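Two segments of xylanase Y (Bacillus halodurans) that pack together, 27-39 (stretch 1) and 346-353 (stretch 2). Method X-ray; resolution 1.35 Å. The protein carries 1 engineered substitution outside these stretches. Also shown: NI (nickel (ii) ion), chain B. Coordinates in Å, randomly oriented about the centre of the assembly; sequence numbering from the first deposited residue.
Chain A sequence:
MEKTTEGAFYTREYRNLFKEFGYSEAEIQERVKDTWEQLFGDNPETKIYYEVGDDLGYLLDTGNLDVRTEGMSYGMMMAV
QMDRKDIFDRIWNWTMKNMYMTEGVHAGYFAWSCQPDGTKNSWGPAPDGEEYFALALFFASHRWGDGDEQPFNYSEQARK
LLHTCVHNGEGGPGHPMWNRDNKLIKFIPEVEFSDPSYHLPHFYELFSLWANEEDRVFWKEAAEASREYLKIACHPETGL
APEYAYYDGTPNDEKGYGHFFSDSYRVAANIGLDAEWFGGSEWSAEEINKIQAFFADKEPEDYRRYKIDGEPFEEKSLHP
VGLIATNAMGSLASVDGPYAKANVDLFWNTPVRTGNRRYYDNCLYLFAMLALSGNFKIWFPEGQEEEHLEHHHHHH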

ATOM      1  N   GLU A  27      16.838 -10.353 -17.578  1.00 11.51           N
ATOM      2  CA  GLU A  27      16.877 -10.784 -16.187  1.00 10.79           C
ATOM      3  C   GLU A  27      15.808 -10.096 -15.343  1.00 11.18           C
ATOM      4  O   GLU A  27      15.278 -10.689 -14.404  1.00 11.18           O
ATOM      5  CB  GLU A  27      18.274 -10.557 -15.603  1.00 11.56           C
ATOM      6  CG  GLU A  27      19.320 -11.526 -16.165  1.00 10.63           C
ATOM      7  CD  GLU A  27      18.968 -12.985 -15.896  1.00 12.94           C
ATOM      8  OE1 GLU A  27      18.830 -13.360 -14.714  1.00 12.80           O
ATOM      9  OE2 GLU A  27      18.827 -13.760 -16.865  1.00 10.90           O
ATOM     10  N   ILE A  28      15.484  -8.850 -15.681  1.00  9.73           N
ATOM     11  CA  ILE A  28      14.450  -8.118 -14.958  1.00 10.63           C
ATOM     12  C   ILE A  28      13.102  -8.790 -15.229  1.00 10.17           C
ATOM     13  O   ILE A  28      12.335  -9.051 -14.300  1.00 10.93           O
ATOM     14  CB  ILE A  28      14.397  -6.643 -15.412  1.00 10.57           C
ATOM     15  CG1 ILE A  28      15.686  -5.932 -15.000  1.00 10.73           C
ATOM     16  CG2 ILE A  28      13.193  -5.938 -14.790  1.00 10.39           C
ATOM     17  CD1 ILE A  28      15.883  -4.579 -15.658  1.00 11.63           C
ATOM     18  N   GLN A  29      12.818  -9.071 -16.498  1.00 10.79           N
ATOM     19  CA  GLN A  29      11.562  -9.726 -16.863  1.00 12.14           C
ATOM     20  C   GLN A  29      11.431 -11.052 -16.123  1.00 12.79           C
ATOM     21  O   GLN A  29      10.379 -11.373 -15.575  1.00 12.50           O
ATOM     22  CB  GLN A  29      11.500  -9.981 -18.377  1.00 13.85           C
ATOM     23  CG  GLN A  29      10.427 -10.995 -18.787  1.00 18.37           C
ATOM     24  CD  GLN A  29      10.316 -11.195 -20.294  1.00 19.28           C
ATOM     25  OE1 GLN A  29      11.297 -11.068 -21.030  1.00 15.70           O
ATOM     26  NE2 GLN A  29       9.116 -11.532 -20.755  1.00 22.29           N
ATOM     27  N   GLU A  30      12.512 -11.821 -16.116  1.00 10.54           N
ATOM     28  CA  GLU A  30      12.529 -13.118 -15.456  1.00 10.34           C
ATOM     29  C   GLU A  30      12.301 -13.006 -13.949  1.00 11.75           C
ATOM     30  O   GLU A  30      11.539 -13.777 -13.367  1.00 11.43           O
ATOM     31  CB  GLU A  30      13.869 -13.807 -15.733  1.00 10.88           C
ATOM     32  CG  GLU A  30      14.085 -15.115 -14.997  1.00 11.88           C
ATOM     33  CD  GLU A  30      15.411 -15.760 -15.352  1.00 11.94           C
ATOM     34  OE1 GLU A  30      16.377 -15.016 -15.629  1.00 11.67           O
ATOM     35  OE2 GLU A  30      15.488 -17.005 -15.339  1.00 14.23           O
ATOM     36  N   ARG A  31      12.960 -12.036 -13.326  1.00 10.26           N
ATOM     37  CA  ARG A  31      12.853 -11.836 -11.889  1.00 10.17           C
ATOM     38  C   ARG A  31      11.450 -11.406 -11.463  1.00 11.06           C
ATOM     39  O   ARG A  31      10.932 -11.878 -10.450  1.00 11.52           O
ATOM     40  CB  ARG A  31      13.894 -10.806 -11.444  1.00  9.34           C
ATOM     41  CG  ARG A  31      14.010 -10.623  -9.945  1.00 12.97           C
ATOM     42  CD  ARG A  31      14.358 -11.918  -9.216  1.00 12.69           C
ATOM     43  NE  ARG A  31      14.566 -11.642  -7.801  1.00 14.74           N
ATOM     44  CZ  ARG A  31      15.679 -11.118  -7.298  1.00 12.07           C
ATOM     45  NH1 ARG A  31      16.705 -10.830  -8.092  1.00 12.58           N
ATOM     46  NH2 ARG A  31      15.747 -10.831  -6.006  1.00 14.90           N
ATOM     47  N   VAL A  32      10.838 -10.513 -12.233  1.00 10.39           N
ATOM     48  CA  VAL A  32       9.490 -10.053 -11.917  1.00 10.39           C
ATOM     49  C   VAL A  32       8.517 -11.228 -12.013  1.00 11.65           C
ATOM     50  O   VAL A  32       7.704 -11.448 -11.113  1.00 11.23           O
ATOM     51  CB  VAL A  32       9.033  -8.936 -12.880  1.00 10.93           C
ATOM     52  CG1 VAL A  32       7.574  -8.584 -12.618  1.00 15.74           C
ATOM     53  CG2 VAL A  32       9.906  -7.700 -12.692  1.00 12.96           C
ATOM     54  N   LYS A  33       8.605 -11.987 -13.101  1.00 11.40           N
ATOM     55  CA  LYS A  33       7.724 -13.133 -13.289  1.00 10.10           C
ATOM     56  C   LYS A  33       7.930 -14.169 -12.189  1.00 11.87           C
ATOM     57  O   LYS A  33       6.963 -14.703 -11.643  1.00 12.16           O
ATOM     58  CB  LYS A  33       7.964 -13.777 -14.658  1.00 11.33           C
ATOM     59  CG  LYS A  33       7.084 -14.994 -14.928  1.00 15.11           C
ATOM     60  CD  LYS A  33       7.252 -15.494 -16.356  1.00 22.88           C
ATOM     61  CE  LYS A  33       6.415 -16.741 -16.610  1.00 25.19           C
ATOM     62  NZ  LYS A  33       6.858 -17.888 -15.770  1.00 31.16           N
ATOM     63  N   ASP A  34       9.188 -14.455 -11.860  1.00 11.03           N
ATOM     64  CA  ASP A  34       9.481 -15.434 -10.822  1.00 11.21           C
ATOM     65  C   ASP A  34       8.909 -15.008  -9.472  1.00 10.94           C
ATOM     66  O   ASP A  34       8.387 -15.836  -8.725  1.00 11.59           O
ATOM     67  CB  ASP A  34      10.992 -15.662 -10.703  1.00 13.69           C
ATOM     68  CG  ASP A  34      11.570 -16.395 -11.904  1.00 20.02           C
ATOM     69  OD1 ASP A  34      10.788 -16.819 -12.782  1.00 24.63           O
ATOM     70  OD2 ASP A  34      12.808 -16.551 -11.967  1.00 25.47           O
ATOM     71  N   THR A  35       9.003 -13.720  -9.161  1.00 10.21           N
ATOM     72  CA  THR A  35       8.471 -13.215  -7.901  1.00 10.51           C
ATOM     73  C   THR A  35       6.962 -13.442  -7.866  1.00 11.68           C
ATOM     74  O   THR A  35       6.422 -13.938  -6.876  1.00 11.50           O
ATOM     75  CB  THR A  35       8.771 -11.714  -7.734  1.00 10.27           C
ATOM     76  OG1 THR A  35      10.189 -11.506  -7.787  1.00 12.77           O
ATOM     77  CG2 THR A  35       8.247 -11.212  -6.400  1.00 10.26           C
ATOM     78  N   TRP A  36       6.288 -13.084  -8.955  1.00 10.25           N
ATOM     79  CA  TRP A  36       4.847 -13.272  -9.055  1.00 10.84           C
ATOM     80  C   TRP A  36       4.475 -14.742  -8.882  1.00 11.16           C
ATOM     81  O   TRP A  36       3.572 -15.071  -8.110  1.00 11.89           O
ATOM     82  CB  TRP A  36       4.339 -12.759 -10.409  1.00 11.88           C
ATOM     83  CG  TRP A  36       2.976 -13.269 -10.784  1.00 11.48           C
ATOM     84  CD1 TRP A  36       2.694 -14.366 -11.550  1.00 16.12           C
ATOM     85  CD2 TRP A  36       1.711 -12.727 -10.381  1.00 11.63           C
ATOM     86  NE1 TRP A  36       1.333 -14.540 -11.648  1.00 17.40           N
ATOM     87  CE2 TRP A  36       0.706 -13.548 -10.939  1.00 13.91           C
ATOM     88  CE3 TRP A  36       1.328 -11.628  -9.600  1.00 11.13           C
ATOM     89  CZ2 TRP A  36      -0.657 -13.305 -10.743  1.00 14.06           C
ATOM     90  CZ3 TRP A  36      -0.031 -11.386  -9.406  1.00 13.62           C
ATOM     91  CH2 TRP A  36      -1.005 -12.221  -9.976  1.00 13.80           C
ATOM     92  N   GLU A  37       5.172 -15.622  -9.596  1.00 11.80           N
ATOM     93  CA  GLU A  37       4.895 -17.055  -9.523  1.00 11.71           C
ATOM     94  C   GLU A  37       5.092 -17.650  -8.133  1.00 11.42           C
ATOM     95  O   GLU A  37       4.336 -18.527  -7.716  1.00 15.03           O
ATOM     96  CB  GLU A  37       5.759 -17.816 -10.532  1.00 12.70           C
ATOM     97  CG  GLU A  37       5.308 -17.660 -11.976  1.00 15.82           C
ATOM     98  CD  GLU A  37       3.870 -18.096 -12.184  1.00 20.83           C
ATOM     99  OE1 GLU A  37       3.490 -19.163 -11.660  1.00 24.58           O
ATOM    100  OE2 GLU A  37       3.122 -17.376 -12.876  1.00 22.57           O
ATOM    101  N   GLN A  38       6.106 -17.189  -7.413  1.00 11.21           N
ATOM    102  CA  GLN A  38       6.338 -17.712  -6.075  1.00 12.52           C
ATOM    103  C   GLN A  38       5.184 -17.366  -5.141  1.00 14.91           C
ATOM    104  O   GLN A  38       4.830 -18.153  -4.264  1.00 17.25           O
ATOM    105  CB  GLN A  38       7.637 -17.161  -5.493  1.00 13.26           C
ATOM    106  CG  GLN A  38       8.892 -17.798  -6.056  1.00 15.17           C
ATOM    107  CD  GLN A  38      10.048 -17.705  -5.086  1.00 22.47           C
ATOM    108  OE1 GLN A  38       9.947 -18.153  -3.944  1.00 22.23           O
ATOM    109  NE2 GLN A  38      11.153 -17.122  -5.531  1.00 20.66           N
ATOM    110  N   LEU A  39       4.589 -16.194  -5.346  1.00 11.01           N
ATOM    111  CA  LEU A  39       3.491 -15.729  -4.507  1.00 11.36           C
ATOM    112  C   LEU A  39       2.104 -16.189  -4.934  1.00 12.48           C
ATOM    113  O   LEU A  39       1.254 -16.476  -4.090  1.00 13.05           O
ATOM    114  CB  LEU A  39       3.499 -14.197  -4.441  1.00 11.50           C
ATOM    115  CG  LEU A  39       4.452 -13.505  -3.463  1.00 14.32           C
ATOM    116  CD1 LEU A  39       5.866 -14.031  -3.620  1.00 13.89           C
ATOM    117  CD2 LEU A  39       4.407 -12.006  -3.712  1.00 17.83           C
ATOM    118  N   LEU A 346      20.851  -4.115  -3.107  1.00  9.66           N
ATOM    119  CA  LEU A 346      20.593  -4.910  -1.912  1.00  9.81           C
ATOM    120  C   LEU A 346      19.312  -5.712  -2.106  1.00 11.66           C
ATOM    121  O   LEU A 346      19.262  -6.906  -1.817  1.00 10.45           O
ATOM    122  CB  LEU A 346      20.458  -4.005  -0.682  1.00 10.60           C
ATOM    123  CG  LEU A 346      20.157  -4.711   0.646  1.00 10.94           C
ATOM    124  CD1 LEU A 346      21.272  -5.699   0.971  1.00 12.82           C
ATOM    125  CD2 LEU A 346      20.011  -3.682   1.759  1.00 11.93           C
ATOM    126  N   PHE A 347      18.277  -5.044  -2.604  1.00  9.83           N
ATOM    127  CA  PHE A 347      16.990  -5.683  -2.846  1.00  9.52           C
ATOM    128  C   PHE A 347      17.132  -6.809  -3.870  1.00 10.06           C
ATOM    129  O   PHE A 347      16.602  -7.907  -3.674  1.00  9.99           O
ATOM    130  CB  PHE A 347      15.984  -4.628  -3.324  1.00  9.38           C
ATOM    131  CG  PHE A 347      14.629  -5.178  -3.682  1.00  9.24           C
ATOM    132  CD1 PHE A 347      13.969  -6.070  -2.839  1.00 10.44           C
ATOM    133  CD2 PHE A 347      13.995  -4.770  -4.851  1.00  8.42           C
ATOM    134  CE1 PHE A 347      12.692  -6.547  -3.161  1.00 10.18           C
ATOM    135  CE2 PHE A 347      12.720  -5.237  -5.181  1.00  9.59           C
ATOM    136  CZ  PHE A 347      12.069  -6.128  -4.331  1.00 10.33           C
ATOM    137  N   TRP A 348      17.858  -6.554  -4.953  1.00 10.34           N
ATOM    138  CA  TRP A 348      18.052  -7.578  -5.972  1.00 11.11           C
ATOM    139  C   TRP A 348      18.714  -8.815  -5.367  1.00 12.91           C
ATOM    140  O   TRP A 348      18.383  -9.948  -5.722  1.00 11.89           O
ATOM    141  CB  TRP A 348      18.912  -7.037  -7.118  1.00 11.04           C
ATOM    142  CG  TRP A 348      19.037  -7.991  -8.272  1.00 10.14           C
ATOM    143  CD1 TRP A 348      19.949  -8.998  -8.417  1.00 13.41           C
ATOM    144  CD2 TRP A 348      18.196  -8.041  -9.429  1.00 11.12           C
ATOM    145  NE1 TRP A 348      19.728  -9.671  -9.596  1.00 13.22           N
ATOM    146  CE2 TRP A 348      18.658  -9.105 -10.237  1.00 11.53           C
ATOM    147  CE3 TRP A 348      17.094  -7.291  -9.863  1.00 12.09           C
ATOM    148  CZ2 TRP A 348      18.056  -9.438 -11.457  1.00 12.79           C
ATOM    149  CZ3 TRP A 348      16.497  -7.622 -11.078  1.00 12.30           C
ATOM    150  CH2 TRP A 348      16.982  -8.687 -11.860  1.00 12.11           C
ATOM    151  N   ASN A 349      19.635  -8.590  -4.437  1.00 11.29           N
ATOM    152  CA  ASN A 349      20.356  -9.683  -3.798  1.00 11.99           C
ATOM    153  C   ASN A 349      19.662 -10.260  -2.568  1.00 11.64           C
ATOM    154  O   ASN A 349      20.264 -11.023  -1.812  1.00 15.26           O
ATOM    155  CB  ASN A 349      21.766  -9.216  -3.437  1.00 13.37           C
ATOM    156  CG  ASN A 349      22.594  -8.885  -4.665  1.00 18.12           C
ATOM    157  OD1 ASN A 349      23.191  -7.812  -4.757  1.00 27.09           O
ATOM    158  ND2 ASN A 349      22.639  -9.812  -5.613  1.00 22.08           N
ATOM    159  N   THR A 350      18.399  -9.896  -2.372  1.00 11.68           N
ATOM    160  CA  THR A 350      17.622 -10.393  -1.242  1.00 13.37           C
ATOM    161  C   THR A 350      16.488 -11.276  -1.754  1.00 10.73           C
ATOM    162  O   THR A 350      15.590 -10.800  -2.442  1.00 11.37           O
ATOM    163  CB  THR A 350      16.998  -9.237  -0.430  1.00 11.91           C
ATOM    164  OG1 THR A 350      18.031  -8.379   0.063  1.00 13.86           O
ATOM    165  CG2 THR A 350      16.198  -9.781   0.747  1.00 13.53           C
ATOM    166  N   PRO A 351      16.527 -12.581  -1.447  1.00 11.67           N
ATOM    167  CA  PRO A 351      15.457 -13.471  -1.913  1.00 11.72           C
ATOM    168  C   PRO A 351      14.142 -13.214  -1.174  1.00 12.40           C
ATOM    169  O   PRO A 351      14.140 -12.659  -0.074  1.00 12.71           O
ATOM    170  CB  PRO A 351      16.006 -14.864  -1.607  1.00 14.34           C
ATOM    171  CG  PRO A 351      17.495 -14.672  -1.670  1.00 17.39           C
ATOM    172  CD  PRO A 351      17.673 -13.359  -0.947  1.00 13.63           C
ATOM    173  N   VAL A 352      13.026 -13.610  -1.778  1.00 12.23           N
ATOM    174  CA  VAL A 352      11.742 -13.431  -1.113  1.00 13.43           C
ATOM    175  C   VAL A 352      11.792 -14.229   0.188  1.00 16.55           C
ATOM    176  O   VAL A 352      12.528 -15.214   0.294  1.00 14.33           O
ATOM    177  CB  VAL A 352      10.565 -13.938  -1.978  1.00 14.64           C
ATOM    178  CG1 VAL A 352      10.476 -13.133  -3.263  1.00 15.46           C
ATOM    179  CG2 VAL A 352      10.738 -15.412  -2.284  1.00 16.23           C
ATOM    180  N   ARG A 353      11.021 -13.803   1.179  1.00 13.27           N
ATOM    181  CA  ARG A 353      11.009 -14.485   2.463  1.00 12.66           C
ATOM    182  C   ARG A 353      10.324 -15.842   2.392  1.00 11.77           C
ATOM    183  O   ARG A 353       9.366 -16.033   1.646  1.00 13.38           O
ATOM    184  CB  ARG A 353      10.314 -13.618   3.517  1.00 10.78           C
ATOM    185  CG  ARG A 353      10.331 -14.221   4.919  1.00 13.34           C
ATOM    186  CD  ARG A 353       9.718 -13.281   5.952  1.00 12.48           C
ATOM    187  NE  ARG A 353       9.804 -13.831   7.303  1.00 14.71           N
ATOM    188  CZ  ARG A 353       9.564 -13.136   8.412  1.00 16.86           C
ATOM    189  NH1 ARG A 353       9.666 -13.721   9.598  1.00 15.67           N
ATOM    190  NH2 ARG A 353       9.227 -11.855   8.334  1.00 14.46           N
TER
HETATM  191 NI    NI B1400      18.111 -15.494 -16.298  1.00 10.20          NI

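This is a small contact between a helix and the C-terminal end of another and the loop that follows it, built around one arginine that both covers a tryptophan ring and binds that tryptophan's own carbonyl. The two stretches bury 400 Å² in total, and Arg-31 and Trp-348 supply about half of it.

Stretch 1 is helical throughout. Stretch 2 ends a helix at Trp-348, and Asn-349 is the first residue to leave helical geometry. No backbone donor within stretch 2 bonds Trp-348 O, and Arg-31 bonds it instead. Arg-31 NH2 donates to Trp-348 O at 2.8 Å, and Arg-31 NH1 donates to the same oxygen at 3.0 Å. The angles at hydrogen are 153° and 138°, so the NH2 bond is the straighter of the two. The oxygen lies near the guanidinium plane, at its edge, a position that lets both NH groups reach it. NH2 also has a hydrogen-bond partner elsewhere in the structure.

The same side chain lies over one face of the Trp-348 indole. Arg-31 CZ is 4.6 Å from the centroid of the Trp-348 five-membered ring and only 11° off the ring normal, a cation-pi arrangement. Arg-31 CG is 4.3 Å from the centroid of the Trp-348 six-membered ring, 23° off the normal, and makes a CH-pi contact. The charged end and the aliphatic part thus cover different rings of the indole. A chi2 of 58° (p) bends the arginine chain, while chi1 and chi3 are both t.

The edge of the indole meets the helix one turn earlier. Trp-348 CH2 is 3.7 Å from Glu-27 O and 4.0 Å from Ile-28 CA. Ile-28 CG1 adds an apolar contact with Trp-348 CZ3 at 4.3 Å. Glu-27 O already accepts a backbone hydrogen bond from Arg-31 N.

Val-352 makes the second, smaller patch. Its CA-to-CB bond points toward the helix. Val-352 CG1 is 4.3 Å from Thr-35 CG2, and Val-352 CG2 is 3.3 Å from Gln-38 OE1. Thr-35 turns its hydroxyl back to its own helix, where Thr-35 OG1 donates to Arg-31 O at 2.8 Å. In stretch 2, Thr-350 OG1 donates to Leu-346 O at 2.7 Å, which ties the loop back to the helix.

The nickel ion belongs to stretch 1 alone within this pair. Glu-27 OE2 binds NI at 2.0 Å and Glu-30 OE1 binds NI at 1.9 Å.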